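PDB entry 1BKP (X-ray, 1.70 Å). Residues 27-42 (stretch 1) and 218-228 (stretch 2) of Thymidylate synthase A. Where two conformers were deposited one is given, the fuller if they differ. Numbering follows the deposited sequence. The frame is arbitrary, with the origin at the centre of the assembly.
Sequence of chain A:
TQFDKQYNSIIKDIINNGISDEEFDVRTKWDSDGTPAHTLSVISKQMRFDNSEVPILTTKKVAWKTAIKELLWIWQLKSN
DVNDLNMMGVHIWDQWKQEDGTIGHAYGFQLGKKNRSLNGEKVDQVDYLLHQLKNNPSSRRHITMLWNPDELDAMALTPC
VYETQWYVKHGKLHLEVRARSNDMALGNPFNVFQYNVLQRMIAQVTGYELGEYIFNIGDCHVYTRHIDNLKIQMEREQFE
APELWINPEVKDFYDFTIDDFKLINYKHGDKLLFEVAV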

# COMPACT_ATOMS: atom_id res chain seq x y z
N ARG A 27 6.73 -2.10 24.84
CA ARG A 27 7.86 -1.31 25.22
C ARG A 27 7.53 0.17 25.41
O ARG A 27 8.42 0.95 25.76
CB ARG A 27 9.00 -1.50 24.20
N THR A 28 6.28 0.54 25.19
CA THR A 28 5.80 1.92 25.40
C THR A 28 5.21 1.99 26.85
O THR A 28 4.65 0.99 27.33
CB THR A 28 4.59 2.19 24.49
OG1 THR A 28 3.68 1.09 24.62
CG2 THR A 28 4.98 2.32 23.03
N LYS A 29 5.46 3.11 27.56
CA LYS A 29 4.86 3.35 28.90
C LYS A 29 4.37 4.79 29.08
O LYS A 29 4.68 5.70 28.30
CB LYS A 29 5.76 2.96 30.05
CG LYS A 29 7.17 3.43 29.93
CD LYS A 29 8.05 2.47 30.70
CE LYS A 29 9.52 2.75 30.50
NZ LYS A 29 10.35 1.93 31.45
N TRP A 30 3.47 4.97 30.01
CA TRP A 30 2.93 6.27 30.23
C TRP A 30 3.92 7.18 30.98
O TRP A 30 4.52 6.81 31.96
CB TRP A 30 1.60 6.15 31.00
CG TRP A 30 0.53 5.44 30.23
CD1 TRP A 30 -0.02 4.18 30.48
CD2 TRP A 30 -0.07 5.92 29.02
NE1 TRP A 30 -0.92 3.88 29.49
CE2 TRP A 30 -0.97 4.92 28.58
CE3 TRP A 30 0.07 7.10 28.27
CZ2 TRP A 30 -1.74 5.08 27.40
CZ3 TRP A 30 -0.70 7.25 27.10
CH2 TRP A 30 -1.59 6.24 26.69
N ASP A 31 3.97 8.42 30.55
CA ASP A 31 4.80 9.41 31.16
C ASP A 31 4.41 9.64 32.63
O ASP A 31 5.24 9.58 33.50
CB ASP A 31 4.59 10.70 30.39
CG ASP A 31 5.87 11.47 30.19
OD1 ASP A 31 6.97 10.91 30.45
OD2 ASP A 31 5.76 12.63 29.73
N SER A 32 3.12 9.75 32.93
CA SER A 32 2.69 10.09 34.29
C SER A 32 3.01 9.08 35.35
O SER A 32 2.99 9.41 36.54
CB SER A 32 1.18 10.32 34.34
OG SER A 32 0.46 9.09 34.21
N ASP A 33 3.28 7.85 34.95
CA ASP A 33 3.46 6.87 35.95
C ASP A 33 4.31 5.67 35.59
O ASP A 33 4.38 4.74 36.38
CB ASP A 33 2.09 6.42 36.49
CG ASP A 33 1.24 5.66 35.42
OD1 ASP A 33 1.75 5.37 34.34
OD2 ASP A 33 0.07 5.34 35.72
N GLY A 34 4.91 5.68 34.42
CA GLY A 34 5.76 4.58 34.03
C GLY A 34 5.12 3.23 33.69
O GLY A 34 5.83 2.31 33.27
N THR A 35 3.81 3.08 33.84
CA THR A 35 3.19 1.80 33.56
C THR A 35 3.09 1.53 32.04
O THR A 35 3.25 2.44 31.23
CB THR A 35 1.84 1.76 34.22
OG1 THR A 35 0.99 2.75 33.63
CG2 THR A 35 2.00 2.16 35.72
N PRO A 36 2.95 0.24 31.63
CA PRO A 36 2.87 -0.01 30.19
C PRO A 36 1.66 0.63 29.48
O PRO A 36 0.55 0.66 30.01
CB PRO A 36 2.94 -1.55 30.07
CG PRO A 36 2.55 -2.06 31.39
CD PRO A 36 3.13 -1.02 32.38
N ALA A 37 1.95 1.22 28.34
CA ALA A 37 0.92 1.92 27.52
C ALA A 37 0.41 0.90 26.47
O ALA A 37 1.16 0.59 25.53
CB ALA A 37 1.55 3.16 26.84
N HIS A 38 -0.80 0.37 26.66
CA HIS A 38 -1.33 -0.62 25.71
C HIS A 38 -2.28 0.07 24.73
O HIS A 38 -2.67 1.26 24.97
CB HIS A 38 -2.04 -1.74 26.47
CG HIS A 38 -1.10 -2.64 27.23
ND1 HIS A 38 -0.29 -3.55 26.61
CD2 HIS A 38 -0.79 -2.70 28.55
CE1 HIS A 38 0.49 -4.15 27.50
NE2 HIS A 38 0.20 -3.65 28.68
N THR A 39 -2.71 -0.66 23.70
CA THR A 39 -3.60 -0.10 22.68
C THR A 39 -4.64 -1.10 22.26
O THR A 39 -4.56 -2.27 22.67
CB THR A 39 -2.83 0.21 21.38
OG1 THR A 39 -2.28 -1.01 20.84
CG2 THR A 39 -1.69 1.20 21.63
N LEU A 40 -5.73 -0.60 21.70
CA LEU A 40 -6.77 -1.39 21.01
C LEU A 40 -6.50 -1.12 19.47
O LEU A 40 -6.19 0.02 19.11
CB LEU A 40 -8.23 -0.92 21.28
CG LEU A 40 -8.71 -1.03 22.74
CD1 LEU A 40 -10.09 -0.48 22.87
CD2 LEU A 40 -8.64 -2.46 23.21
N SER A 41 -6.62 -2.14 18.61
CA SER A 41 -6.37 -1.88 17.21
C SER A 41 -7.24 -2.73 16.35
O SER A 41 -7.79 -3.76 16.79
CB SER A 41 -4.90 -2.16 16.89
OG SER A 41 -4.62 -3.50 17.24
N VAL A 42 -7.38 -2.27 15.11
CA VAL A 42 -8.09 -2.96 14.02
C VAL A 42 -7.17 -2.87 12.78
O VAL A 42 -6.20 -2.09 12.75
CB VAL A 42 -9.45 -2.40 13.65
CG1 VAL A 42 -10.44 -2.59 14.82
CG2 VAL A 42 -9.33 -0.89 13.17
N GLY A 218 -2.81 0.59 7.76
CA GLY A 218 -2.68 -0.84 8.08
C GLY A 218 -2.99 -1.12 9.55
O GLY A 218 -4.09 -1.44 9.88
N ASP A 219 -2.07 -0.85 10.48
CA ASP A 219 -2.46 -1.12 11.89
C ASP A 219 -3.08 0.18 12.47
O ASP A 219 -2.39 1.15 12.67
CB ASP A 219 -1.24 -1.46 12.66
CG ASP A 219 -1.59 -1.99 14.05
OD1 ASP A 219 -1.97 -1.19 14.89
OD2 ASP A 219 -1.59 -3.20 14.28
N CYS A 220 -4.38 0.16 12.72
CA CYS A 220 -5.11 1.30 13.23
C CYS A 220 -5.21 1.16 14.77
O CYS A 220 -5.96 0.33 15.23
CB CYS A 220 -6.49 1.15 12.67
SG CYS A 220 -7.33 2.62 12.40
N HIS A 221 -4.51 1.98 15.54
CA HIS A 221 -4.55 1.81 17.02
C HIS A 221 -4.82 3.02 17.84
O HIS A 221 -4.62 4.13 17.36
CB HIS A 221 -3.26 1.17 17.49
CG HIS A 221 -2.02 1.90 17.04
ND1 HIS A 221 -1.45 2.93 17.76
CD2 HIS A 221 -1.20 1.71 15.98
CE1 HIS A 221 -0.34 3.34 17.19
NE2 HIS A 221 -0.16 2.62 16.09
N VAL A 222 -5.39 2.81 19.05
CA VAL A 222 -5.58 3.92 19.97
C VAL A 222 -5.13 3.47 21.35
O VAL A 222 -5.33 2.30 21.76
CB VAL A 222 -7.01 4.49 20.05
CG1 VAL A 222 -7.58 4.86 18.75
CG2 VAL A 222 -7.91 3.66 20.78
N TYR A 223 -4.36 4.32 22.03
CA TYR A 223 -3.90 4.01 23.40
C TYR A 223 -5.07 4.06 24.32
O TYR A 223 -5.91 4.96 24.18
CB TYR A 223 -2.81 4.94 23.87
CG TYR A 223 -1.51 4.71 23.13
CD1 TYR A 223 -1.28 5.27 21.89
CD2 TYR A 223 -0.54 3.83 23.66
CE1 TYR A 223 -0.13 4.96 21.16
CE2 TYR A 223 0.64 3.51 22.97
CZ TYR A 223 0.82 4.08 21.71
OH TYR A 223 1.91 3.67 20.98
N THR A 224 -5.18 3.09 25.25
CA THR A 224 -6.38 3.02 26.11
C THR A 224 -6.69 4.28 26.88
O THR A 224 -7.83 4.61 26.99
CB THR A 224 -6.29 1.82 27.16
OG1 THR A 224 -5.05 1.95 27.89
CG2 THR A 224 -6.33 0.46 26.38
N ARG A 225 -5.70 4.99 27.38
CA ARG A 225 -6.04 6.25 28.12
C ARG A 225 -6.50 7.36 27.24
O ARG A 225 -6.80 8.47 27.73
CB ARG A 225 -4.85 6.75 28.93
CG ARG A 225 -4.50 5.81 30.05
CD ARG A 225 -3.26 6.34 30.83
NE ARG A 225 -2.92 5.46 31.94
CZ ARG A 225 -1.93 5.68 32.81
NH1 ARG A 225 -1.15 6.76 32.74
NH2 ARG A 225 -1.71 4.78 33.76
N HIS A 226 -6.46 7.16 25.91
CA HIS A 226 -6.96 8.24 25.06
C HIS A 226 -8.44 8.08 24.81
O HIS A 226 -9.06 8.98 24.30
CB HIS A 226 -6.19 8.31 23.73
CG HIS A 226 -4.79 8.76 23.92
ND1 HIS A 226 -3.80 8.53 23.01
CD2 HIS A 226 -4.19 9.36 24.99
CE1 HIS A 226 -2.63 8.96 23.48
NE2 HIS A 226 -2.84 9.47 24.68
N ILE A 227 -8.99 6.92 25.19
CA ILE A 227 -10.38 6.60 24.92
C ILE A 227 -11.43 7.61 25.46
O ILE A 227 -12.37 7.99 24.73
CB ILE A 227 -10.65 5.15 25.33
CG1 ILE A 227 -9.97 4.21 24.32
CG2 ILE A 227 -12.21 4.89 25.36
CD1 ILE A 227 -9.94 2.86 24.82
N ASP A 228 -11.32 7.99 26.74
CA ASP A 228 -12.28 8.94 27.25
C ASP A 228 -12.39 10.21 26.44
O ASP A 228 -13.50 10.66 26.18
CB ASP A 228 -12.10 9.30 28.74
CG ASP A 228 -13.11 10.44 29.17
OD1 ASP A 228 -14.36 10.23 29.08
OD2 ASP A 228 -12.65 11.57 29.53
O HOH W 1 -2.60 1.44 28.82

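Residues 39-42 and 220-223 run as neighbouring antiparallel strands, their axes 162° apart in direction and 4.5 Å apart at closest approach. Two hydrogen-bonded pairs set the register. Leu40 N donates to Val222 O (2.9 Å) and Val222 N to Leu40 O (2.9 Å); Val42 N donates to Cys220 O (3.0 Å) and Cys220 N to Val42 O (2.9 Å), all with N-H...O angles of 156-159°. Between them Ser41 and His221 form a non-hydrogen-bonded pair with CA atoms 4.1 Å apart. The ladder gains one more bond beyond the strands, Thr224 N to His38 O at 3.1 Å.

Side chains alternate across this sheet. Leu40, Val42, Cys220 and Val222 share one face, where Val42, in the m rotamer, sets CG2 3.5 Å from Cys220 CB. Leu40, m at chi1 and t at chi2, extends CD1 to within 3.9 Å of Ile227 CD1, an apolar contact past the strand's end. On the other face Ser41 CB lies 3.8 Å from His221 CB, while the His221 ring, with chi1 at 54°, leads away from the first stretch.

At the Thr39-Tyr223 pair the side chains diverge at CB, yet they still meet. The p rotamer of Thr39 places CG2 over the Tyr223 ring, 3.6 Å from its centroid and 15° off the normal, a CH-pi contact.

Arg225 makes the most elaborate contact. Its chi1 is m, and chi2 to chi4 all lie within 2° of 180°, so the chain is fully extended and carries the guanidinium across the Trp30 indole. The two planes differ by 8° and their centres are 3.7 Å apart, a flat cation-pi stack; Arg225 CD also sits 3.5 Å from the centroid of the five-membered ring. Stacking leaves the guanidinium edge free for polar partners: Arg225 NH2 forms a salt bridge with Asp33 OD2 (2.7 Å, 169°), and Arg225 NH1 gives Ser32 OG a weak bond (3.2 Å, 126°). Asp33, in the p rotamer, uses its other oxygen, OD1, to accept from Thr35 N (3.1 Å) and Thr35 OG1 (2.8 Å), which braces the carboxylate.

Trp30, at chi1 -64° and chi2 111°, directs its six-membered ring inward: CH2 reaches Tyr223 CB at 3.3 Å, and the ring edge faces His226 in an offset edge-to-face pair. Trp30 NE1 donates to a water 3.0 Å away, which also accepts from His38 N (3.0 Å) and hydrogen-bonds Thr224 OG1 (2.7 Å), bridging the stretches.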